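Local coordinates for protein FdhC (PDB 5KTC) that acts as a sugar N-acyltransferase of the GNAT superfamily, joining a 3-hydroxybutanoyl group from coenzyme A to the amine of a dTDP-linked 3-amino-3,6-dideoxy-D-galactose, at residues A[66-71]-A[78-83]; A[147-152]-A[159-164]; A[15-20]-A[53-58]. All blocks are in the same frame, centred on the assembly; numbering follows the deposited sequence.

Interaction 1: A[66-71]-A[78-83]. With FUH ([[(2~{R},3~{S},5~{R})-5-[5-methyl-2,4-bis(oxidanylidene)pyrimidin-1-yl]-3-oxidanyl-oxolan-2-yl]methoxy-oxidanyl-phosphoryl] [(2~{R},3~{R},4~{S},5~{R},6~{R})-6-methyl-3,5-bis(oxidanyl)-4-[[(3~{R})-3-oxidanylbutanoyl]amino]oxan-2-yl] hydrogen phosphate), chain C.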
# COMPACT_ATOMS: atom_id res chain seq x y z
N PHE A 66 1.03 -5.68 5.07
CA PHE A 66 0.14 -5.10 6.06
C PHE A 66 -1.34 -5.34 5.78
O PHE A 66 -1.77 -5.36 4.63
CB PHE A 66 0.33 -3.57 6.16
CG PHE A 66 1.74 -3.15 6.49
CD1 PHE A 66 2.68 -3.03 5.51
CD2 PHE A 66 2.09 -2.83 7.78
CE1 PHE A 66 3.98 -2.66 5.77
CE2 PHE A 66 3.39 -2.47 8.09
CZ PHE A 66 4.35 -2.37 7.08
N ILE A 67 -2.09 -5.54 6.86
CA ILE A 67 -3.53 -5.39 6.83
C ILE A 67 -3.83 -3.90 7.08
O ILE A 67 -3.17 -3.30 7.93
CB ILE A 67 -4.24 -6.21 7.91
CG1 ILE A 67 -3.83 -7.68 7.84
CG2 ILE A 67 -5.74 -6.03 7.80
CD1 ILE A 67 -4.15 -8.38 6.53
N ILE A 68 -4.77 -3.37 6.30
CA ILE A 68 -5.27 -2.04 6.43
C ILE A 68 -6.55 -2.15 7.27
O ILE A 68 -7.43 -2.96 6.93
CB ILE A 68 -5.59 -1.38 5.09
CG1 ILE A 68 -4.37 -1.39 4.13
CG2 ILE A 68 -6.07 0.05 5.35
CD1 ILE A 68 -4.72 -0.93 2.71
N PHE A 69 -6.67 -1.31 8.30
CA PHE A 69 -7.82 -1.32 9.23
C PHE A 69 -8.50 0.03 9.21
O PHE A 69 -7.83 1.01 9.02
CB PHE A 69 -7.37 -1.58 10.67
CG PHE A 69 -7.15 -3.02 10.98
CD1 PHE A 69 -5.87 -3.63 10.77
CD2 PHE A 69 -8.21 -3.79 11.50
CE1 PHE A 69 -5.69 -4.98 11.06
CE2 PHE A 69 -8.01 -5.14 11.77
CZ PHE A 69 -6.76 -5.72 11.55
N ARG A 70 -9.82 0.04 9.40
CA ARG A 70 -10.50 1.29 9.74
C ARG A 70 -10.47 1.53 11.26
O ARG A 70 -10.73 0.64 12.09
CB ARG A 70 -11.83 1.44 9.06
CG ARG A 70 -12.93 0.58 9.50
CD ARG A 70 -14.14 0.80 8.64
NE ARG A 70 -14.80 2.05 9.03
CZ ARG A 70 -15.65 2.72 8.29
NH1 ARG A 70 -15.91 2.35 7.04
NH2 ARG A 70 -16.20 3.84 8.78
N SER A 71 -10.02 2.74 11.60
CA SER A 71 -9.80 3.18 12.95
C SER A 71 -11.04 3.24 13.84
O SER A 71 -10.90 3.08 15.02
CB SER A 71 -9.25 4.61 12.95
OG SER A 71 -8.02 4.61 12.26
N GLY A 78 -8.49 -4.01 4.08
CA GLY A 78 -7.66 -4.33 2.94
C GLY A 78 -6.24 -4.73 3.22
O GLY A 78 -5.90 -5.10 4.35
N THR A 79 -5.41 -4.68 2.15
CA THR A 79 -4.06 -5.10 2.22
C THR A 79 -3.16 -4.15 1.51
O THR A 79 -3.58 -3.41 0.59
CB THR A 79 -3.83 -6.49 1.61
OG1 THR A 79 -4.20 -6.50 0.21
CG2 THR A 79 -4.61 -7.48 2.37
N VAL A 80 -1.87 -4.18 1.89
CA VAL A 80 -0.87 -3.50 1.05
C VAL A 80 0.48 -4.05 1.38
O VAL A 80 0.70 -4.53 2.51
CB VAL A 80 -0.93 -1.94 1.19
CG1 VAL A 80 -0.43 -1.50 2.57
CG2 VAL A 80 -0.18 -1.26 0.05
N ARG A 81 1.37 -4.00 0.42
CA ARG A 81 2.72 -4.66 0.58
C ARG A 81 3.85 -3.88 -0.02
O ARG A 81 3.71 -3.33 -1.11
CB ARG A 81 2.66 -6.03 -0.09
CG ARG A 81 3.78 -7.01 0.20
CD ARG A 81 3.38 -8.46 -0.17
NE ARG A 81 3.11 -8.57 -1.59
CZ ARG A 81 3.80 -9.20 -2.57
NH1 ARG A 81 4.88 -9.96 -2.39
NH2 ARG A 81 3.33 -9.07 -3.80
N LEU A 82 5.00 -3.89 0.68
CA LEU A 82 6.28 -3.45 0.21
C LEU A 82 7.19 -4.63 0.01
O LEU A 82 7.28 -5.49 0.88
CB LEU A 82 6.99 -2.53 1.19
CG LEU A 82 6.33 -1.16 1.34
CD1 LEU A 82 4.99 -1.26 2.04
CD2 LEU A 82 7.29 -0.31 2.10
N TYR A 83 7.80 -4.72 -1.15
CA TYR A 83 8.50 -5.96 -1.56
C TYR A 83 9.54 -5.64 -2.66
O TYR A 83 9.59 -4.53 -3.25
CB TYR A 83 7.41 -7.02 -1.98
CG TYR A 83 6.64 -6.72 -3.27
CD1 TYR A 83 5.65 -5.77 -3.30
CD2 TYR A 83 6.91 -7.43 -4.49
CE1 TYR A 83 4.94 -5.51 -4.47
CE2 TYR A 83 6.18 -7.21 -5.65
CZ TYR A 83 5.22 -6.22 -5.67
OH TYR A 83 4.44 -5.98 -6.79
O1 FUH C . -0.96 -3.24 -6.40
C1 FUH C . -0.20 -2.91 -7.31
C2 FUH C . 0.43 -1.56 -7.40
C3 FUH C . -0.35 -0.51 -6.65
O2 FUH C . -1.33 0.13 -7.51
C4 FUH C . 0.57 0.59 -6.17
N1 FUH C . 0.16 -3.80 -8.32
C5 FUH C . -0.12 -5.23 -8.18
C6 FUH C . -0.71 -5.82 -9.47
O3 FUH C . 0.16 -5.55 -10.48
C7 FUH C . -0.83 -7.33 -9.45
C8 FUH C . -1.15 -7.96 -10.83
O4 FUH C . 0.40 -7.92 -9.01
C9 FUH C . 1.17 -5.96 -7.84
O5 FUH C . 1.67 -5.59 -6.54
C10 FUH C . 0.93 -7.41 -7.77
O6 FUH C . 0.00 -7.63 -6.72
P1 FUH C . -0.28 -9.07 -6.15
O7 FUH C . -1.25 -9.83 -6.97
O8 FUH C . -0.83 -8.79 -4.75
O9 FUH C . 1.07 -9.83 -5.80
P2 FUH C . 2.07 -10.69 -6.70
O10 FUH C . 3.44 -10.16 -6.47
O11 FUH C . 1.59 -10.57 -8.14
O12 FUH C . 1.84 -12.10 -6.04
C11 FUH C . 2.85 -13.11 -6.14
C12 FUH C . 2.17 -14.45 -6.08
C13 FUH C . 0.93 -14.57 -6.99
O13 FUH C . 0.78 -15.89 -7.54
C14 FUH C . -0.26 -14.36 -6.06
C15 FUH C . 0.28 -14.94 -4.77
O14 FUH C . 1.71 -14.71 -4.75
N2 FUH C . -0.17 -14.30 -3.52
C16 FUH C . 0.16 -13.01 -3.23
C17 FUH C . -0.22 -12.44 -2.01
C18 FUH C . 0.14 -11.02 -1.64
C19 FUH C . -0.99 -13.26 -1.13
O15 FUH C . -1.33 -12.79 0.04
N3 FUH C . -1.31 -14.52 -1.44
C20 FUH C . -0.86 -15.03 -2.59
O16 FUH C . -1.20 -16.27 -2.91

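Interaction 2: A[147-152]-A[159-164]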
# COMPACT_ATOMS: atom_id res chain seq x y z
N GLY A 147 1.62 12.01 -8.04
CA GLY A 147 2.98 12.41 -8.55
C GLY A 147 3.89 11.33 -9.04
O GLY A 147 5.11 11.56 -9.22
N ALA A 148 3.35 10.14 -9.26
CA ALA A 148 4.09 9.04 -9.86
C ALA A 148 4.47 9.41 -11.31
O ALA A 148 3.77 10.15 -11.96
CB ALA A 148 3.28 7.76 -9.88
N GLN A 149 5.62 8.96 -11.73
CA GLN A 149 6.04 9.22 -13.08
C GLN A 149 5.90 7.90 -13.86
O GLN A 149 6.47 6.85 -13.58
CB GLN A 149 7.44 9.82 -13.11
CG GLN A 149 7.82 10.46 -14.46
CD GLN A 149 9.36 10.60 -14.73
OE1 GLN A 149 9.80 10.71 -15.90
NE2 GLN A 149 10.17 10.55 -13.65
N LYS A 150 5.10 8.02 -14.90
CA LYS A 150 4.90 7.02 -15.90
C LYS A 150 6.24 6.90 -16.58
O LYS A 150 6.65 7.86 -17.26
CB LYS A 150 3.76 7.58 -16.81
CG LYS A 150 3.16 6.64 -17.84
CD LYS A 150 1.71 7.02 -18.23
CE LYS A 150 1.29 6.12 -19.42
NZ LYS A 150 -0.03 6.29 -20.12
N ILE A 151 7.00 5.86 -16.27
CA ILE A 151 8.22 5.56 -16.98
C ILE A 151 7.84 5.00 -18.37
O ILE A 151 8.29 5.52 -19.40
CB ILE A 151 9.03 4.36 -16.46
CG1 ILE A 151 9.80 4.58 -15.20
CG2 ILE A 151 10.09 3.92 -17.47
CD1 ILE A 151 10.02 3.19 -14.56
N SER A 152 7.07 3.89 -18.37
CA SER A 152 7.04 2.90 -19.51
C SER A 152 5.96 1.83 -19.39
O SER A 152 4.99 2.09 -18.71
CB SER A 152 8.33 2.10 -19.61
OG SER A 152 8.29 1.06 -18.70
N TYR A 159 4.29 0.98 -16.04
CA TYR A 159 5.31 0.90 -14.99
C TYR A 159 5.59 2.31 -14.51
O TYR A 159 5.74 3.25 -15.33
CB TYR A 159 6.59 0.28 -15.53
CG TYR A 159 6.36 -1.11 -15.88
CD1 TYR A 159 6.40 -2.08 -14.91
CD2 TYR A 159 5.96 -1.47 -17.18
CE1 TYR A 159 6.08 -3.36 -15.18
CE2 TYR A 159 5.66 -2.77 -17.48
CZ TYR A 159 5.72 -3.71 -16.51
OH TYR A 159 5.41 -5.05 -16.70
N TYR A 160 5.63 2.47 -13.18
CA TYR A 160 5.80 3.78 -12.59
C TYR A 160 6.97 3.78 -11.63
O TYR A 160 7.30 2.75 -11.07
CB TYR A 160 4.54 4.17 -11.79
CG TYR A 160 3.31 4.37 -12.62
CD1 TYR A 160 2.43 3.33 -12.90
CD2 TYR A 160 3.01 5.63 -13.11
CE1 TYR A 160 1.33 3.54 -13.71
CE2 TYR A 160 1.87 5.85 -13.86
CZ TYR A 160 1.04 4.79 -14.15
OH TYR A 160 -0.05 5.06 -14.92
N ILE A 161 7.47 4.97 -11.37
CA ILE A 161 8.30 5.21 -10.20
C ILE A 161 7.77 6.44 -9.42
O ILE A 161 7.14 7.35 -9.96
CB ILE A 161 9.81 5.39 -10.44
CG1 ILE A 161 10.14 6.73 -10.95
CG2 ILE A 161 10.39 4.31 -11.35
CD1 ILE A 161 9.49 7.06 -12.23
N PHE A 162 8.08 6.45 -8.14
CA PHE A 162 7.62 7.54 -7.25
C PHE A 162 8.86 7.97 -6.45
O PHE A 162 9.48 7.17 -5.79
CB PHE A 162 6.43 7.08 -6.40
CG PHE A 162 5.77 8.19 -5.65
CD1 PHE A 162 6.30 8.65 -4.47
CD2 PHE A 162 4.64 8.82 -6.16
CE1 PHE A 162 5.77 9.75 -3.82
CE2 PHE A 162 4.11 9.91 -5.50
CZ PHE A 162 4.66 10.36 -4.33
N PRO A 163 9.33 9.19 -6.65
CA PRO A 163 10.60 9.57 -6.02
C PRO A 163 10.39 10.06 -4.58
O PRO A 163 9.33 10.64 -4.29
CB PRO A 163 11.08 10.74 -6.89
CG PRO A 163 9.85 11.35 -7.34
CD PRO A 163 8.86 10.21 -7.57
N LYS A 164 11.40 9.84 -3.74
CA LYS A 164 11.40 10.31 -2.33
C LYS A 164 11.11 11.82 -2.26
O LYS A 164 10.44 12.26 -1.40
CB LYS A 164 12.74 9.97 -1.66
CG LYS A 164 12.84 10.39 -0.22
CD LYS A 164 14.07 9.89 0.51
CE LYS A 164 13.86 10.10 2.01
NZ LYS A 164 15.16 9.87 2.72

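Interaction 3: A[15-20]-A[53-58]. With EDO (1,2-ethanediol), chain B.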
# COMPACT_ATOMS: atom_id res chain seq x y z
N LEU A 15 1.35 -5.30 10.64
CA LEU A 15 1.90 -6.44 9.87
C LEU A 15 1.01 -7.66 9.81
O LEU A 15 0.36 -8.03 10.81
CB LEU A 15 3.26 -6.82 10.44
CG LEU A 15 4.36 -5.75 10.27
CD1 LEU A 15 5.65 -6.06 11.02
CD2 LEU A 15 4.66 -5.56 8.79
N VAL A 16 0.98 -8.29 8.64
CA VAL A 16 0.24 -9.54 8.41
C VAL A 16 0.70 -10.66 9.34
O VAL A 16 1.91 -10.80 9.60
CB VAL A 16 0.33 -9.95 6.92
CG1 VAL A 16 -0.14 -11.38 6.66
CG2 VAL A 16 -0.50 -8.96 6.13
N GLU A 17 -0.26 -11.43 9.85
CA GLU A 17 0.06 -12.69 10.62
C GLU A 17 -0.62 -13.88 9.91
O GLU A 17 -1.55 -13.68 9.09
CB GLU A 17 -0.44 -12.59 12.06
CG GLU A 17 0.03 -11.42 12.93
CD GLU A 17 1.52 -11.40 13.20
OE1 GLU A 17 2.04 -10.33 13.56
OE2 GLU A 17 2.18 -12.45 13.07
N GLU A 18 -0.20 -15.11 10.22
CA GLU A 18 -0.84 -16.33 9.65
C GLU A 18 -2.35 -16.37 9.83
O GLU A 18 -3.10 -16.82 8.92
CB GLU A 18 -0.23 -17.63 10.23
CG GLU A 18 1.02 -18.08 9.51
CD GLU A 18 1.54 -19.42 10.03
OE1 GLU A 18 0.73 -20.39 10.09
OE2 GLU A 18 2.73 -19.48 10.38
N ASN A 19 -2.80 -15.85 10.95
CA ASN A 19 -4.19 -15.76 11.24
C ASN A 19 -5.01 -14.82 10.34
O ASN A 19 -6.22 -14.91 10.36
CB ASN A 19 -4.41 -15.36 12.73
CG ASN A 19 -5.67 -15.98 13.34
OD1 ASN A 19 -6.63 -16.36 12.63
ND2 ASN A 19 -5.68 -16.13 14.69
N ASP A 20 -4.36 -13.95 9.53
CA ASP A 20 -5.08 -13.10 8.56
C ASP A 20 -5.41 -13.87 7.26
O ASP A 20 -5.96 -13.28 6.30
CB ASP A 20 -4.22 -11.89 8.17
CG ASP A 20 -3.91 -10.95 9.38
OD1 ASP A 20 -4.90 -10.65 10.07
OD2 ASP A 20 -2.74 -10.57 9.63
N ASN A 53 6.00 -18.29 4.76
CA ASN A 53 7.13 -17.97 3.89
C ASN A 53 7.39 -16.48 3.84
O ASN A 53 8.55 -16.00 3.94
CB ASN A 53 6.87 -18.51 2.46
CG ASN A 53 6.99 -20.01 2.42
OD1 ASN A 53 6.07 -20.74 2.02
ND2 ASN A 53 8.11 -20.48 2.96
N TYR A 54 6.30 -15.75 3.73
CA TYR A 54 6.36 -14.29 3.77
C TYR A 54 7.06 -13.83 5.09
O TYR A 54 7.90 -12.98 5.05
CB TYR A 54 4.98 -13.63 3.61
CG TYR A 54 5.03 -12.26 4.31
CD1 TYR A 54 5.77 -11.21 3.79
CD2 TYR A 54 4.46 -12.11 5.55
CE1 TYR A 54 5.92 -10.01 4.51
CE2 TYR A 54 4.61 -10.94 6.27
CZ TYR A 54 5.30 -9.88 5.73
OH TYR A 54 5.41 -8.70 6.49
N LYS A 55 6.71 -14.47 6.21
CA LYS A 55 7.27 -14.10 7.50
C LYS A 55 8.79 -14.27 7.62
O LYS A 55 9.45 -13.50 8.33
CB LYS A 55 6.56 -14.80 8.66
CG LYS A 55 5.27 -14.10 9.12
CD LYS A 55 5.50 -12.69 9.67
CE LYS A 55 4.37 -12.22 10.52
NZ LYS A 55 4.31 -10.74 10.59
N ASN A 56 9.32 -15.26 6.90
CA ASN A 56 10.77 -15.43 6.80
C ASN A 56 11.40 -14.29 6.08
O ASN A 56 12.45 -13.80 6.50
CB ASN A 56 11.16 -16.70 6.05
CG ASN A 56 10.69 -17.97 6.74
OD1 ASN A 56 10.53 -18.04 7.97
ND2 ASN A 56 10.46 -19.00 5.92
N ARG A 57 10.77 -13.87 4.98
CA ARG A 57 11.23 -12.71 4.22
C ARG A 57 11.18 -11.45 5.08
O ARG A 57 12.13 -10.65 5.09
CB ARG A 57 10.44 -12.58 2.92
CG ARG A 57 10.61 -13.73 1.98
CD ARG A 57 10.26 -13.45 0.53
NE ARG A 57 8.84 -13.15 0.32
CZ ARG A 57 7.83 -14.00 0.45
NH1 ARG A 57 8.03 -15.28 0.80
NH2 ARG A 57 6.58 -13.57 0.27
N GLU A 58 10.12 -11.33 5.88
CA GLU A 58 9.95 -10.18 6.78
C GLU A 58 11.06 -10.19 7.86
O GLU A 58 11.69 -9.18 8.08
CB GLU A 58 8.59 -10.20 7.45
CG GLU A 58 8.25 -8.95 8.25
CD GLU A 58 7.14 -9.19 9.28
OE1 GLU A 58 7.44 -9.20 10.49
OE2 GLU A 58 5.94 -9.38 8.93
C1 EDO B . -8.74 -9.36 10.97
O1 EDO B . -7.74 -9.54 11.99
C2 EDO B . -8.16 -9.67 9.60
O2 EDO B . -7.38 -10.88 9.62

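Interaction 1: A[66-71]-A[78-83]
Phe-66 to Ile-68 and Gly-78 to Val-80 pair as the antiparallel β hairpin of strands 63-70 and 75-86, deep in the mixed sheet of the GNAT fold. Phe-66/Val-80 and Ile-68/Gly-78 are hydrogen-bonded pairs, and Ile-67/Thr-79 between them is a non-hydrogen-bonded one. Phe-66 N lies 2.8 Å from Val-80 O. The bond from Ile-68 N to Gly-78 O has the same 2.8 Å length, yet its donor stands 56° out of the carbonyl plane. At the hairpin's turn side the return bond is longer, Gly-78 N to Ile-68 O at 3.2 Å. Gly-78 has a phi of 168°, a conformation in which a β-carbon would collide with the carbonyl oxygen of the residue before it.

The face bearing Phe-66, Ile-68 and Val-80 carries most of the apolar packing. Phe-66 and Leu-82 cross obliquely, CE1 meeting CD1 at 4.1 Å, while Val-80 O sits in plane at the edge of the phenyl ring. Ile-68 extends with CD1 anti to CA (chi2 172°), which brings that methyl against the Thr-79 carbonyl oxygen and to 4.2 Å from Val-80 CB. Leu-99 and Trp-97 of strand 91-99, both coenzyme A ligands, adjoin Ile-68 and Val-80 respectively.

Farther along strand 75-86 lies the sugar nucleotide. Arg-81, which also forms a salt bridge with Glu-63 and a hydrogen bond with Ser-96, places its guanidinium with the product's C18 methyl over one face. Its NH2 donates to O10 of FUH at 2.9 Å and stands 3.7 Å above the centre of the Tyr-83 ring, whose OH shares a 2.8 Å hydrogen bond with the sugar oxygen O5.

Interaction 2: A[147-152]-A[159-164]
The Tyr-159 ring meets Ser-152 at its edge, where the carbonyl carbon of Ser-152 lies in the ring plane; Ser-152 OG approaches the same ring obliquely, 3.8 Å from CD2. Lys-150 and Ala-148 come at the Tyr-160 ring obliquely too: Lys-150 CA is 3.6 Å from Tyr-160 CD2, with Ala-148 CB near the same atom. Elsewhere this ring meets Phe-130 at a small interplanar angle, and its hydroxyl bonds His-140. Phe-162 has CG anti to the backbone N (chi1 -171°); its ring meets the start of the other segment obliquely, CD2 lying 3.6 Å from Ala-148 N, and it stacks on Tyr-116 of helix 107-122.

These rings belong to the β hairpin of strands 149-153 and 157-163, the former an outermost strand of the sheet. Gln-149 and Ile-161 form a hydrogen-bonded pair whose bond from Gln-149 N to Ile-161 O measures 2.8 Å and is nearly straight at 173°. A classic β bulge then shifts the register by one residue, so that Ile-151 and Ser-152 both face Tyr-159. Tyr-159 O takes Ile-151 N at 3.0 Å and, weakly, Ser-152 N, while Tyr-159 N donates to Ser-152 O.

The side chains of Gln-149 and Ile-161 lie side by side, pointing the same way, and Ile-161 CD1 touches Gln-149 CB at 3.5 Å. Ile-151 crosses Ile-161 at about a right angle, and the contact of its CD1 with Ile-161 CG2 is tight at 3.4 Å. Gly-147, the first residue to leave helix 137-146, closes it with a Schellman motif at positive phi (118°); its carbonyl carbon is 3.8 Å from Phe-162 CE2.

Interaction 3: A[15-20]-A[53-58]
Lys-55 and Val-16 make the central bond: the ammonium NZ lies 2.6 Å from the Val-16 carbonyl oxygen, at a C=O...donor angle of 167°. The lysine chain bends at chi2 (-63°), which turns CD aside, and the remainder runs extended to the loop. Glu-58 OE2 holds the same ammonium in a 2.7 Å salt bridge within the helix, met on its syn side. From the loop, Glu-17 OE2 completes the network with a long salt bridge, 3.7 Å from Lys-55 NZ. Two carboxylates and a carbonyl around one ammonium would be expected to stabilise its charge.

Leu-15 and the Tyr-54 ring border this polar centre. Leu-15 crosses Tyr-54 at about a right angle, with its CD2 4.0 Å from the phenol OH; its other methyl, CD1, lies 3.7 Å from Glu-58 OE1. Val-16 O also lies at the Tyr-54 ring edge, near its plane.

The second shell fixes these groups. Tyr-54 OH makes a weak bond to Glu-58 OE2 and a further one with Tyr-65 N of strand 63-70, the strand to which the Val-16 backbone is also bonded. Asp-20 OD2 accepts Glu-17 N at 2.6 Å, nearly straight at 173°, and salt-bridges Arg-14. Its other oxygen, OD1, takes a bond from a 1,2-ethanediol, O2 lying 2.5 Å away; this molecule probably came from the crystallisation liquor.

The contact thus joins the loop between strand 11-15 and helix 21-28 to the end of helix 44-59, within the β-α-α-β opening of the GNAT fold.

How the interactions relate
Interaction 1 is wholly buried near the centre of the chain, whereas interactions 2 and 3 are partly exposed, their centres about 15 and 16 Å from the centre of the chain. Interactions 1 and 2 are hairpins of one seven-stranded sheet, with centres about 21 Å apart; the first is regular and reaches bound product, the second is bulged and contains an outermost strand. Interaction 3 pairs a loop with a helix, relying on a lysine-centred charge network instead of backbone pairing. It nevertheless touches interaction 1: Phe-66 CE2 packs 3.4 Å from Leu-15 CD2, and Ile-67 CD1 lies 3.7 Å from Val-16 CG2. Interactions 2 and 3 lie on opposite sides of the chain's centre.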